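Local atomic coordinates of methyl-coenzyme M reductase subunit beta (Methanosarcina barkeri, PDB entry 1E6Y), a protein that forms the beta subunit of methyl-coenzyme M reductase, which reduces methyl-coenzyme M with coenzyme B to methane and the mixed heterodisulfide, the last step of methanogenesis. Residues N245-L248 with Y249-K253; L235-Y239 with Q240-A244; S267-R270 with R271-A275; S16-D19 with I20-A24; R380-R383 with G384-P388. All coordinates share one frame; numbering follows the deposited sequence.

Contact 2, the end of helix 228-241, touches three of the others. It meets contact 1, which starts helix 247-255, with centres 11 Å apart, and Asn243 OD1 probably accepts from Tyr249 N at 3.0 Å. Contact 4 packs on it through Ile20 and Leu23, just after strand 13-19, centres 10 Å apart. Contact 5 lies 13 Å from it, centre to centre, and Gln240 NE2 probably bonds Phe385 O at 3.0 Å. Contact 3 touches contact 1 chiefly through Arg271, with Ser267 beside it, centres 12 Å apart. All five lie away from the coenzyme sites, although contact 5 follows Val377 and Val378 of the coenzyme B pocket closely in sequence.

Contact 1: N245-L248 with Y249-K253; sequences NNLL and YDIVK
Asp250 OD2 receives hydrogens from two waters, one of which also donates to Asn245 O, while the other accepts from Asn246 ND2, so the carboxylate is tied through solvent to both residues before the helix. The motif is the first turn of helix 247-255. Asn246 occupies its N-cap position, yet its side chain makes no capping bond there. The backbone instead carries the turn: Asp250 N donates to Asn246 O at 2.8 Å, and Ile251 N and Val252 N repeat the i to i+4 pattern on Leu247 O and Leu248 O.

The amide of Asn246 runs alongside the side chain of Tyr249, pointing the same way, and the two planes are only 3° apart. OD1 approaches the base of the tyrosine, 3.3 Å from Tyr249 CB. The amide is steadied by Asn243, whose ND2 donates to Asn246 OD1 and whose OD1 accepts from Tyr249 N. Against Asp250 the same amide is turned by 68°; Asn246 ND2 sits 3.3 Å from Asp250 OD1, but the angle is too poor for a hydrogen bond, and the water from ND2 to OD2 makes the link. With its CG beside the backbone N (chi1 -76°), Asp250 holds its carboxylate back over the start of the helix, where the helix dipole would probably favour the negative charge.

On the apolar flank Leu248 CD1 reaches Val252 CG2 at 4.2 Å, on the side facing helix 296-318. Leu247 and Ile251 lie side by side next to Arg271, with Leu247 CG 3.8 Å from Ile251 CD1.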
loop_
_atom_site.group_PDB
_atom_site.type_symbol
_atom_site.label_atom_id
_atom_site.label_comp_id
_atom_site.label_asym_id
_atom_site.label_seq_id
_atom_site.Cartn_x
_atom_site.Cartn_y
_atom_site.Cartn_z
ATOM N N ASN E 245 8.205 -31.694 30.599
ATOM C CA ASN E 245 9.048 -32.249 31.657
ATOM C C ASN E 245 9.247 -31.306 32.834
ATOM O O ASN E 245 10.140 -31.513 33.657
ATOM C CB ASN E 245 10.405 -32.680 31.088
ATOM C CG ASN E 245 10.278 -33.775 30.047
ATOM O OD1 ASN E 245 9.254 -34.454 29.965
ATOM N ND2 ASN E 245 11.309 -33.931 29.226
ATOM N N ASN E 246 8.352 -30.329 32.959
ATOM C CA ASN E 246 8.398 -29.332 34.029
ATOM C C ASN E 246 9.694 -28.527 34.033
ATOM O O ASN E 246 10.016 -27.870 35.023
ATOM C CB ASN E 246 8.207 -30.005 35.397
ATOM C CG ASN E 246 7.268 -29.234 36.304
ATOM O OD1 ASN E 246 6.436 -28.456 35.840
ATOM N ND2 ASN E 246 7.378 -29.470 37.606
ATOM N N LEU E 247 10.406 -28.543 32.910
ATOM C CA LEU E 247 11.702 -27.876 32.806
ATOM C C LEU E 247 11.564 -26.368 32.990
ATOM O O LEU E 247 12.256 -25.774 33.817
ATOM C CB LEU E 247 12.349 -28.181 31.453
ATOM C CG LEU E 247 13.803 -27.738 31.280
ATOM C CD1 LEU E 247 14.684 -28.454 32.295
ATOM C CD2 LEU E 247 14.273 -28.034 29.860
ATOM N N LEU E 248 10.619 -25.771 32.268
ATOM C CA LEU E 248 10.350 -24.341 32.372
ATOM C C LEU E 248 9.980 -23.955 33.801
ATOM O O LEU E 248 10.592 -23.063 34.386
ATOM C CB LEU E 248 9.216 -23.942 31.419
ATOM C CG LEU E 248 8.661 -22.518 31.552
ATOM C CD1 LEU E 248 9.722 -21.495 31.161
ATOM C CD2 LEU E 248 7.433 -22.374 30.677
ATOM N N TYR E 249 9.015 -24.671 34.371
ATOM C CA TYR E 249 8.553 -24.412 35.728
ATOM C C TYR E 249 9.678 -24.554 36.756
ATOM O O TYR E 249 9.815 -23.719 37.653
ATOM C CB TYR E 249 7.405 -25.363 36.082
ATOM C CG TYR E 249 6.850 -25.153 37.471
ATOM C CD1 TYR E 249 5.826 -24.237 37.701
ATOM C CD2 TYR E 249 7.387 -25.831 38.565
ATOM C CE1 TYR E 249 5.353 -23.996 38.986
ATOM C CE2 TYR E 249 6.924 -25.597 39.852
ATOM C CZ TYR E 249 5.907 -24.679 40.058
ATOM O OH TYR E 249 5.447 -24.448 41.334
ATOM N N ASP E 250 10.458 -25.626 36.639
ATOM C CA ASP E 250 11.522 -25.916 37.596
ATOM C C ASP E 250 12.656 -24.903 37.529
ATOM O O ASP E 250 13.193 -24.497 38.561
ATOM C CB ASP E 250 12.082 -27.324 37.368
ATOM C CG ASP E 250 11.160 -28.418 37.886
ATOM O OD1 ASP E 250 10.182 -28.113 38.601
ATOM O OD2 ASP E 250 11.421 -29.597 37.579
ATOM N N ILE E 251 13.019 -24.496 36.316
ATOM C CA ILE E 251 14.078 -23.510 36.136
ATOM C C ILE E 251 13.653 -22.160 36.710
ATOM O O ILE E 251 14.426 -21.512 37.419
ATOM C CB ILE E 251 14.464 -23.361 34.643
ATOM C CG1 ILE E 251 15.164 -24.641 34.171
ATOM C CG2 ILE E 251 15.386 -22.157 34.445
ATOM C CD1 ILE E 251 15.502 -24.664 32.690
ATOM N N VAL E 252 12.391 -21.795 36.492
ATOM C CA VAL E 252 11.848 -20.563 37.054
ATOM C C VAL E 252 11.823 -20.634 38.580
ATOM O O VAL E 252 12.291 -19.714 39.254
ATOM C CB VAL E 252 10.418 -20.284 36.522
ATOM C CG1 VAL E 252 9.793 -19.105 37.259
ATOM C CG2 VAL E 252 10.471 -19.990 35.031
ATOM N N LYS E 253 11.371 -21.765 39.114
ATOM C CA LYS E 253 11.238 -21.917 40.558
ATOM C C LYS E 253 12.577 -21.832 41.290
ATOM O O LYS E 253 12.682 -21.165 42.317
ATOM C CB LYS E 253 10.542 -23.238 40.894
ATOM C CG LYS E 253 10.193 -23.386 42.364
ATOM C CD LYS E 253 9.436 -24.674 42.615
ATOM C CE LYS E 253 9.429 -25.038 44.090
ATOM N NZ LYS E 253 8.719 -24.010 44.897
HETATM O O HOH W 1 12.185 -30.439 35.015
HETATM O O HOH W 2 9.542 -31.513 38.196
#

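Contact 2: L235-Y239 with Q240-A244; sequences LGLAY and QGLNA
Ala244 places its methyl over one face of the Tyr239 ring. Ala244 CB stands 3.9 Å from the ring centroid and 15° off the ring normal, a CH-pi contact displaced somewhat toward the rim, with Tyr239 CD2 the nearest ring atom. The ring comes to this place because CG lies beside the backbone N (chi1 -79°), which turns the side chain back along the helix and brings the ring's edge to Leu235 O. The same methyl also meets Ala238, CB to CB at 4.2 Å, so it sits between an aromatic face and the preceding turn.

Leu242 lays CB against Ala238 O (3.5 Å), while its CD1 is 4.3 Å from Leu237 CG. Gln240 is directed elsewhere: its chain is extended from the helix, OE1 accepts from a water at 2.7 Å that also makes a weak bond to Gly236 O, and NE2 is held by Ala304 O and Phe385 O.

The backbone explains how Ala244 returns to Tyr239. Ala238 O accepts from Ala244 N at 3.0 Å, six residues on, and more weakly from Leu242 N. Gly236 O takes a normal bond from Gln240 N and a weak one from Gly241 N, whereas both bonds to Leu237 O, from Gly241 N and Leu242 N, are weak. Asn243 has left-handed backbone angles. A water bridges Tyr239 O, at 2.8 Å, and Ala244 O. Strand 3-7 adds Val4 beside both Tyr239 and Ala244. The arrangement is that of a helix C-terminus, here of helix 228-241, which widens into a pi-type turn and is left through a left-handed residue.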
loop_
_atom_site.group_PDB
_atom_site.type_symbol
_atom_site.label_atom_id
_atom_site.label_comp_id
_atom_site.label_asym_id
_atom_site.label_seq_id
_atom_site.Cartn_x
_atom_site.Cartn_y
_atom_site.Cartn_z
ATOM N N LEU E 235 9.604 -29.493 19.240
ATOM C CA LEU E 235 10.413 -29.490 20.457
ATOM C C LEU E 235 10.334 -28.123 21.142
ATOM O O LEU E 235 10.170 -28.040 22.359
ATOM C CB LEU E 235 11.870 -29.834 20.136
ATOM C CG LEU E 235 12.167 -31.312 19.861
ATOM C CD1 LEU E 235 13.566 -31.451 19.292
ATOM C CD2 LEU E 235 12.024 -32.125 21.140
ATOM N N GLY E 236 10.357 -27.060 20.341
ATOM C CA GLY E 236 10.162 -25.721 20.870
ATOM C C GLY E 236 8.791 -25.526 21.495
ATOM O O GLY E 236 8.682 -25.067 22.635
ATOM N N LEU E 237 7.746 -25.913 20.769
ATOM C CA LEU E 237 6.380 -25.845 21.285
ATOM C C LEU E 237 6.224 -26.629 22.589
ATOM O O LEU E 237 5.690 -26.109 23.571
ATOM C CB LEU E 237 5.389 -26.376 20.242
ATOM C CG LEU E 237 3.920 -26.487 20.670
ATOM C CD1 LEU E 237 3.361 -25.118 21.015
ATOM C CD2 LEU E 237 3.116 -27.114 19.554
ATOM N N ALA E 238 6.700 -27.871 22.599
ATOM C CA ALA E 238 6.560 -28.736 23.767
ATOM C C ALA E 238 7.278 -28.167 24.989
ATOM O O ALA E 238 6.684 -28.033 26.060
ATOM C CB ALA E 238 7.092 -30.130 23.454
ATOM N N TYR E 239 8.539 -27.787 24.809
ATOM C CA TYR E 239 9.374 -27.357 25.923
ATOM C C TYR E 239 9.132 -25.910 26.355
ATOM O O TYR E 239 8.879 -25.647 27.532
ATOM C CB TYR E 239 10.851 -27.573 25.581
ATOM C CG TYR E 239 11.291 -29.008 25.742
ATOM C CD1 TYR E 239 11.242 -29.898 24.669
ATOM C CD2 TYR E 239 11.704 -29.493 26.983
ATOM C CE1 TYR E 239 11.589 -31.240 24.828
ATOM C CE2 TYR E 239 12.051 -30.831 27.154
ATOM C CZ TYR E 239 11.990 -31.699 26.074
ATOM O OH TYR E 239 12.311 -33.029 26.249
ATOM N N GLN E 240 9.195 -24.976 25.410
ATOM C CA GLN E 240 8.954 -23.575 25.737
ATOM C C GLN E 240 7.472 -23.287 25.967
ATOM O O GLN E 240 7.108 -22.613 26.933
ATOM C CB GLN E 240 9.485 -22.656 24.636
ATOM C CG GLN E 240 9.458 -21.179 25.012
ATOM C CD GLN E 240 9.770 -20.271 23.841
ATOM O OE1 GLN E 240 9.116 -20.332 22.799
ATOM N NE2 GLN E 240 10.763 -19.405 24.013
ATOM N N GLY E 241 6.623 -23.815 25.091
ATOM C CA GLY E 241 5.213 -23.474 25.140
ATOM C C GLY E 241 4.400 -24.237 26.167
ATOM O O GLY E 241 3.527 -23.664 26.822
ATOM N N LEU E 242 4.678 -25.530 26.309
ATOM C CA LEU E 242 3.797 -26.411 27.066
ATOM C C LEU E 242 4.472 -27.034 28.288
ATOM O O LEU E 242 3.996 -28.042 28.820
ATOM C CB LEU E 242 3.244 -27.502 26.144
ATOM C CG LEU E 242 2.465 -26.995 24.921
ATOM C CD1 LEU E 242 1.997 -28.172 24.071
ATOM C CD2 LEU E 242 1.272 -26.153 25.376
ATOM N N ASN E 243 5.560 -26.409 28.740
ATOM C CA ASN E 243 6.228 -26.776 29.991
ATOM C C ASN E 243 6.571 -28.271 30.039
ATOM O O ASN E 243 6.331 -28.948 31.042
ATOM C CB ASN E 243 5.352 -26.378 31.189
ATOM C CG ASN E 243 6.059 -26.544 32.527
ATOM O OD1 ASN E 243 7.284 -26.457 32.613
ATOM N ND2 ASN E 243 5.284 -26.761 33.580
ATOM N N ALA E 244 7.139 -28.774 28.944
ATOM C CA ALA E 244 7.512 -30.183 28.844
ATOM C C ALA E 244 8.500 -30.577 29.937
ATOM O O ALA E 244 9.451 -29.841 30.224
ATOM C CB ALA E 244 8.110 -30.473 27.476
HETATM O O HOH W 3 7.079 -22.083 22.430
HETATM O O HOH W 4 9.635 -27.022 29.836
#

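Contact 3: S267-R270 with R271-A275; sequences SVVR and RAIEA
Glu274 OE2 and a water both lie at the edge of the Arg270 guanidinium, close to its plane, while that same water sits over the centre of one face of the Arg271 guanidinium, 3.8 Å above it. Ser267 O lies at the Arg271 edge. The two guanidinium planes are 54° apart, and Arg270 NH2 comes within 3.6 Å of Arg271 NE. Glu254 probably accounts for the closeness of the two like charges: its carboxylate forms salt bridges with Arg270 NH2 and Arg271 NH1, and OE1 also bonds Ser267 OG.

By contrast the ion pair within the helix is long, Arg270 NE to Glu274 OE2 at 3.9 Å, and the closer touch is between Glu274 OE2 and Arg270 CG at 3.5 Å. Arg270 folds at chi3 (69°), bringing its head round beside Arg271, which is itself extended from CG to NE. Beneath them run regular helical bonds, including Glu274 N to Arg270 O at 2.9 Å.

On another flank Val269 CG1 meets Ile273 CD1 at 3.8 Å. Helix 261-274 packs Arg271 on helix 247-255 and Val269 on helix 323-339; Ile273 reaches strand 278-283, and Tyr2 of the gamma subunit packs on Val269, Arg270 and Ile273.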
loop_
_atom_site.group_PDB
_atom_site.type_symbol
_atom_site.label_atom_id
_atom_site.label_comp_id
_atom_site.label_asym_id
_atom_site.label_seq_id
_atom_site.Cartn_x
_atom_site.Cartn_y
_atom_site.Cartn_z
ATOM N N SER E 267 21.401 -22.646 35.268
ATOM C CA SER E 267 20.392 -23.701 35.292
ATOM C C SER E 267 20.272 -24.400 33.943
ATOM O O SER E 267 20.206 -25.630 33.879
ATOM C CB SER E 267 19.030 -23.121 35.675
ATOM O OG SER E 267 19.029 -22.664 37.011
ATOM N N VAL E 268 20.220 -23.609 32.873
ATOM C CA VAL E 268 20.022 -24.140 31.529
ATOM C C VAL E 268 21.213 -24.983 31.085
ATOM O O VAL E 268 21.036 -26.092 30.577
ATOM C CB VAL E 268 19.774 -22.996 30.503
ATOM C CG1 VAL E 268 19.820 -23.532 29.071
ATOM C CG2 VAL E 268 18.422 -22.349 30.769
ATOM N N VAL E 269 22.423 -24.487 31.327
ATOM C CA VAL E 269 23.624 -25.205 30.915
ATOM C C VAL E 269 23.832 -26.474 31.748
ATOM O O VAL E 269 24.089 -27.544 31.194
ATOM C CB VAL E 269 24.883 -24.307 31.004
ATOM C CG1 VAL E 269 26.108 -25.063 30.507
ATOM C CG2 VAL E 269 24.683 -23.046 30.171
ATOM N N ARG E 270 23.615 -26.370 33.058
ATOM C CA ARG E 270 23.764 -27.509 33.964
ATOM C C ARG E 270 22.838 -28.644 33.533
ATOM O O ARG E 270 23.268 -29.766 33.284
ATOM C CB ARG E 270 23.431 -27.121 35.406
ATOM C CG ARG E 270 23.591 -28.285 36.383
ATOM C CD ARG E 270 23.087 -27.972 37.766
ATOM N NE ARG E 270 21.648 -27.823 37.931
ATOM C CZ ARG E 270 21.016 -26.687 38.209
ATOM N NH1 ARG E 270 21.723 -25.576 38.359
ATOM N NH2 ARG E 270 19.696 -26.659 38.354
ATOM N N ARG E 271 21.557 -28.289 33.356
ATOM C CA ARG E 271 20.575 -29.294 32.934
ATOM C C ARG E 271 20.804 -29.882 31.567
ATOM O O ARG E 271 20.602 -31.083 31.328
ATOM C CB ARG E 271 19.175 -28.666 33.035
ATOM C CG ARG E 271 18.791 -28.434 34.499
ATOM C CD ARG E 271 17.611 -27.500 34.582
ATOM N NE ARG E 271 17.093 -27.165 35.889
ATOM C CZ ARG E 271 16.325 -27.907 36.675
ATOM N NH1 ARG E 271 15.879 -27.485 37.846
ATOM N NH2 ARG E 271 15.985 -29.132 36.274
ATOM N N ALA E 272 21.290 -29.057 30.642
ATOM C CA ALA E 272 21.606 -29.533 29.296
ATOM C C ALA E 272 22.761 -30.535 29.314
ATOM O O ALA E 272 22.759 -31.506 28.558
ATOM C CB ALA E 272 21.944 -28.360 28.384
ATOM N N ILE E 273 23.733 -30.302 30.197
ATOM C CA ILE E 273 24.868 -31.210 30.360
ATOM C C ILE E 273 24.439 -32.515 31.030
ATOM O O ILE E 273 24.800 -33.601 30.576
ATOM C CB ILE E 273 25.999 -30.551 31.191
ATOM C CG1 ILE E 273 26.644 -29.421 30.384
ATOM C CG2 ILE E 273 27.060 -31.585 31.565
ATOM C CD1 ILE E 273 27.554 -28.527 31.192
ATOM N N GLU E 274 23.613 -32.403 32.067
ATOM C CA GLU E 274 23.092 -33.573 32.772
ATOM C C GLU E 274 22.277 -34.472 31.849
ATOM O O GLU E 274 22.342 -35.696 31.951
ATOM C CB GLU E 274 22.231 -33.138 33.959
ATOM C CG GLU E 274 23.024 -32.602 35.144
ATOM C CD GLU E 274 22.159 -31.882 36.168
ATOM O OE1 GLU E 274 20.980 -31.586 35.872
ATOM O OE2 GLU E 274 22.674 -31.573 37.263
ATOM N N ALA E 275 21.547 -33.860 30.922
ATOM C CA ALA E 275 20.710 -34.606 29.985
ATOM C C ALA E 275 21.501 -35.179 28.808
ATOM O O ALA E 275 20.962 -35.944 28.005
ATOM C CB ALA E 275 19.580 -33.715 29.477
HETATM O O HOH W 5 19.124 -29.954 38.324
#

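Contact 4: S16-D19 with I20-A24; sequences SNVD and IMSLA
Asp19 O is gripped twice by the same residue, Ser22, whose hydroxyl and backbone N-H both donate to it. The bond from Ser22 OG to Asp19 O is short, 2.6 Å, and lies in the carbonyl plane; the bond from Ser22 N, 3.0 Å long, comes from well above that plane, 52° out of it. To reach the carbonyl, OG stands between its own backbone N and carbonyl carbon (chi1 72°), a rotation that also sets it 3.5 Å from Val18 CG1.

The Asp19 side chain makes a second link forward. Asp19 OD1 accepts from Met21 N at 2.9 Å with an N-H...O angle of 155°, using the lone pair turned away from the other carboxylate oxygen. The carboxylate is thereby held over the start of the turn, and Met21 CB and CG lie against the same oxygen.

On the buried side Val18 and Leu23 cross at about a right angle, Val18 CG1 to Leu23 CD2 at 3.9 Å. Leu23 goes on to touch Ala238 and Leu242, while Ile20 packs on Leu235 and Val4. Just before, a G1 beta bulge sets Asn17 and Val18 together opposite Val4 of strand 3-7. An Asx turn at Asp19, with the Ser22 N to Asp19 O bond beside it, carries strand 13-19 into the 3-10 turn 20-23.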
loop_
_atom_site.group_PDB
_atom_site.type_symbol
_atom_site.label_atom_id
_atom_site.label_comp_id
_atom_site.label_asym_id
_atom_site.label_seq_id
_atom_site.Cartn_x
_atom_site.Cartn_y
_atom_site.Cartn_z
ATOM N N SER E 16 1.711 -38.044 30.670
ATOM C CA SER E 16 3.058 -38.552 30.442
ATOM C C SER E 16 3.201 -39.126 29.041
ATOM O O SER E 16 2.208 -39.466 28.399
ATOM C CB SER E 16 3.397 -39.630 31.469
ATOM O OG SER E 16 3.344 -39.110 32.784
ATOM N N ASN E 17 4.442 -39.234 28.578
ATOM C CA ASN E 17 4.765 -39.924 27.334
ATOM C C ASN E 17 3.955 -39.408 26.151
ATOM O O ASN E 17 3.350 -40.182 25.407
ATOM C CB ASN E 17 4.560 -41.433 27.505
ATOM C CG ASN E 17 5.406 -42.005 28.623
ATOM O OD1 ASN E 17 6.623 -41.854 28.626
ATOM N ND2 ASN E 17 4.758 -42.606 29.613
ATOM N N VAL E 18 3.910 -38.084 26.026
ATOM C CA VAL E 18 3.260 -37.427 24.897
ATOM C C VAL E 18 4.251 -37.263 23.748
ATOM O O VAL E 18 5.296 -36.618 23.896
ATOM C CB VAL E 18 2.715 -36.035 25.304
ATOM C CG1 VAL E 18 2.034 -35.366 24.118
ATOM C CG2 VAL E 18 1.737 -36.173 26.463
ATOM N N ASP E 19 3.944 -37.887 22.615
ATOM C CA ASP E 19 4.751 -37.737 21.412
ATOM C C ASP E 19 4.595 -36.306 20.912
ATOM O O ASP E 19 3.475 -35.819 20.764
ATOM C CB ASP E 19 4.274 -38.720 20.340
ATOM C CG ASP E 19 5.273 -38.885 19.209
ATOM O OD1 ASP E 19 5.560 -37.895 18.510
ATOM O OD2 ASP E 19 5.746 -40.019 18.999
ATOM N N ILE E 20 5.712 -35.640 20.635
ATOM C CA ILE E 20 5.665 -34.239 20.223
ATOM C C ILE E 20 4.944 -34.042 18.888
ATOM O O ILE E 20 4.386 -32.976 18.634
ATOM C CB ILE E 20 7.079 -33.607 20.150
ATOM C CG1 ILE E 20 7.920 -34.289 19.073
ATOM C CG2 ILE E 20 7.762 -33.701 21.508
ATOM C CD1 ILE E 20 9.204 -33.557 18.764
ATOM N N MET E 21 4.880 -35.099 18.082
ATOM C CA MET E 21 4.144 -35.058 16.818
ATOM C C MET E 21 2.642 -34.885 17.033
ATOM O O MET E 21 1.949 -34.326 16.182
ATOM C CB MET E 21 4.396 -36.332 16.013
ATOM C CG MET E 21 5.803 -36.445 15.466
ATOM S SD MET E 21 6.172 -35.151 14.268
ATOM C CE MET E 21 7.922 -34.918 14.568
ATOM N N SER E 22 2.145 -35.370 18.168
ATOM C CA SER E 22 0.731 -35.246 18.498
ATOM C C SER E 22 0.390 -33.820 18.916
ATOM O O SER E 22 -0.781 -33.471 19.050
ATOM C CB SER E 22 0.361 -36.216 19.623
ATOM O OG SER E 22 0.896 -35.784 20.859
ATOM N N LEU E 23 1.423 -33.011 19.143
ATOM C CA LEU E 23 1.261 -31.613 19.530
ATOM C C LEU E 23 1.220 -30.671 18.327
ATOM O O LEU E 23 0.996 -29.470 18.484
ATOM C CB LEU E 23 2.400 -31.192 20.469
ATOM C CG LEU E 23 2.533 -31.980 21.777
ATOM C CD1 LEU E 23 3.743 -31.485 22.557
ATOM C CD2 LEU E 23 1.262 -31.834 22.604
ATOM N N ALA E 24 1.468 -31.208 17.134
ATOM C CA ALA E 24 1.435 -30.412 15.909
ATOM C C ALA E 24 0.052 -29.805 15.704
ATOM O O ALA E 24 -0.961 -30.486 15.870
ATOM C CB ALA E 24 1.804 -31.274 14.715
#

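Contact 5: R380-R383 with G384-P388; sequences RHSR and GFAIP
Phe385 lays one ring face against Arg383 O, which stands 3.5 Å above the ring plane and over its centre; this tight contact follows directly on an inverse gamma turn centred on Arg383. Gly384 N closes that turn onto Ser382 O with a weak bond of 2.8 Å, its N-H...O angle being 149°. Gly384 then takes positive phi (90°), consistent with the chain folding so that the Phe385 ring covers Arg383 O, two residues back. Phe385 CG lies beside its backbone N (chi1 -57°), and the ring is thereby swung toward the turn. Arg383 O is also a hydrogen-bond acceptor for Gln233 NE2 and Gln216 NE2, so a buried carbonyl is satisfied as well as covered.

The looser side faces other protein rather than solvent. Arg383 turns its guanidinium away from the turn to a salt bridge with Asp345, while its CB lies 4.2 Å from Phe385 CE1. Ser382 OG bonds the other oxygen of Asp345, so one carboxylate holds both residues from outside. That hydroxyl oxygen, Ser382 OG, is still 3.5 Å from Phe385 CB. Ahead of helix 387-395, the last touch is a light one, Ser382 CB to Ala386 CB at 4.1 Å.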
loop_
_atom_site.group_PDB
_atom_site.type_symbol
_atom_site.label_atom_id
_atom_site.label_comp_id
_atom_site.label_asym_id
_atom_site.label_seq_id
_atom_site.Cartn_x
_atom_site.Cartn_y
_atom_site.Cartn_z
ATOM N N ARG E 380 8.648 -10.350 14.135
ATOM C CA ARG E 380 8.314 -11.501 13.330
ATOM C C ARG E 380 9.459 -12.492 13.151
ATOM O O ARG E 380 9.264 -13.609 12.681
ATOM C CB ARG E 380 7.842 -11.081 11.925
ATOM C CG ARG E 380 8.860 -10.261 11.135
ATOM C CD ARG E 380 8.264 -9.992 9.751
ATOM N NE ARG E 380 8.288 -11.156 8.888
ATOM C CZ ARG E 380 8.005 -11.176 7.603
ATOM N NH1 ARG E 380 8.077 -12.271 6.881
ATOM N NH2 ARG E 380 7.625 -10.042 6.987
ATOM N N HIS E 381 10.682 -12.058 13.424
ATOM C CA HIS E 381 11.847 -12.712 12.835
ATOM C C HIS E 381 12.145 -14.105 13.362
ATOM O O HIS E 381 12.436 -15.015 12.583
ATOM C CB HIS E 381 13.063 -11.811 12.988
ATOM C CG HIS E 381 12.806 -10.404 12.556
ATOM N ND1 HIS E 381 12.701 -10.048 11.225
ATOM C CD2 HIS E 381 12.454 -9.309 13.264
ATOM C CE1 HIS E 381 12.290 -8.799 11.140
ATOM N NE2 HIS E 381 12.131 -8.323 12.362
ATOM N N SER E 382 12.031 -14.284 14.675
ATOM C CA SER E 382 12.205 -15.601 15.277
ATOM C C SER E 382 11.016 -16.499 14.952
ATOM O O SER E 382 9.884 -16.030 14.821
ATOM C CB SER E 382 12.366 -15.479 16.795
ATOM O OG SER E 382 12.481 -16.759 17.397
ATOM N N ARG E 383 11.288 -17.789 14.795
ATOM C CA ARG E 383 10.243 -18.764 14.452
ATOM C C ARG E 383 9.374 -19.154 15.626
ATOM O O ARG E 383 9.257 -20.342 16.001
ATOM C CB ARG E 383 10.914 -19.951 13.764
ATOM C CG ARG E 383 11.575 -19.591 12.440
ATOM C CD ARG E 383 12.253 -20.794 11.821
ATOM N NE ARG E 383 13.498 -21.067 12.588
ATOM C CZ ARG E 383 14.287 -22.056 12.190
ATOM N NH1 ARG E 383 15.399 -22.213 12.935
ATOM N NH2 ARG E 383 14.061 -22.868 11.177
ATOM N N GLY E 384 8.736 -18.145 16.215
ATOM C CA GLY E 384 7.746 -18.377 17.249
ATOM C C GLY E 384 8.290 -18.417 18.664
ATOM O O GLY E 384 7.521 -18.604 19.604
ATOM N N PHE E 385 9.593 -18.201 18.830
ATOM C CA PHE E 385 10.233 -18.394 20.133
ATOM C C PHE E 385 10.362 -17.109 20.951
ATOM O O PHE E 385 10.789 -17.148 22.108
ATOM C CB PHE E 385 11.613 -19.039 19.959
ATOM C CG PHE E 385 11.584 -20.351 19.223
ATOM C CD1 PHE E 385 12.345 -20.535 18.072
ATOM C CD2 PHE E 385 10.761 -21.390 19.656
ATOM C CE1 PHE E 385 12.289 -21.732 17.357
ATOM C CE2 PHE E 385 10.696 -22.593 18.947
ATOM C CZ PHE E 385 11.461 -22.762 17.796
ATOM N N ALA E 386 9.958 -15.982 20.371
ATOM C CA ALA E 386 10.121 -14.686 21.025
ATOM C C ALA E 386 8.811 -14.150 21.608
ATOM O O ALA E 386 8.751 -13.771 22.778
ATOM C CB ALA E 386 10.714 -13.676 20.041
ATOM N N ILE E 387 7.759 -14.145 20.795
ATOM C CA ILE E 387 6.482 -13.552 21.180
ATOM C C ILE E 387 5.803 -14.190 22.404
ATOM O O ILE E 387 5.195 -13.480 23.210
ATOM C CB ILE E 387 5.511 -13.525 19.965
ATOM C CG1 ILE E 387 5.978 -12.458 18.970
ATOM C CG2 ILE E 387 4.075 -13.234 20.411
ATOM C CD1 ILE E 387 5.979 -11.047 19.540
ATOM N N PRO E 388 5.945 -15.518 22.597
ATOM C CA PRO E 388 5.413 -16.115 23.830
ATOM C C PRO E 388 5.986 -15.502 25.112
ATOM O O PRO E 388 5.258 -15.299 26.085
ATOM C CB PRO E 388 5.774 -17.590 23.689
ATOM C CG PRO E 388 5.745 -17.813 22.221
ATOM C CD PRO E 388 6.346 -16.558 21.633
#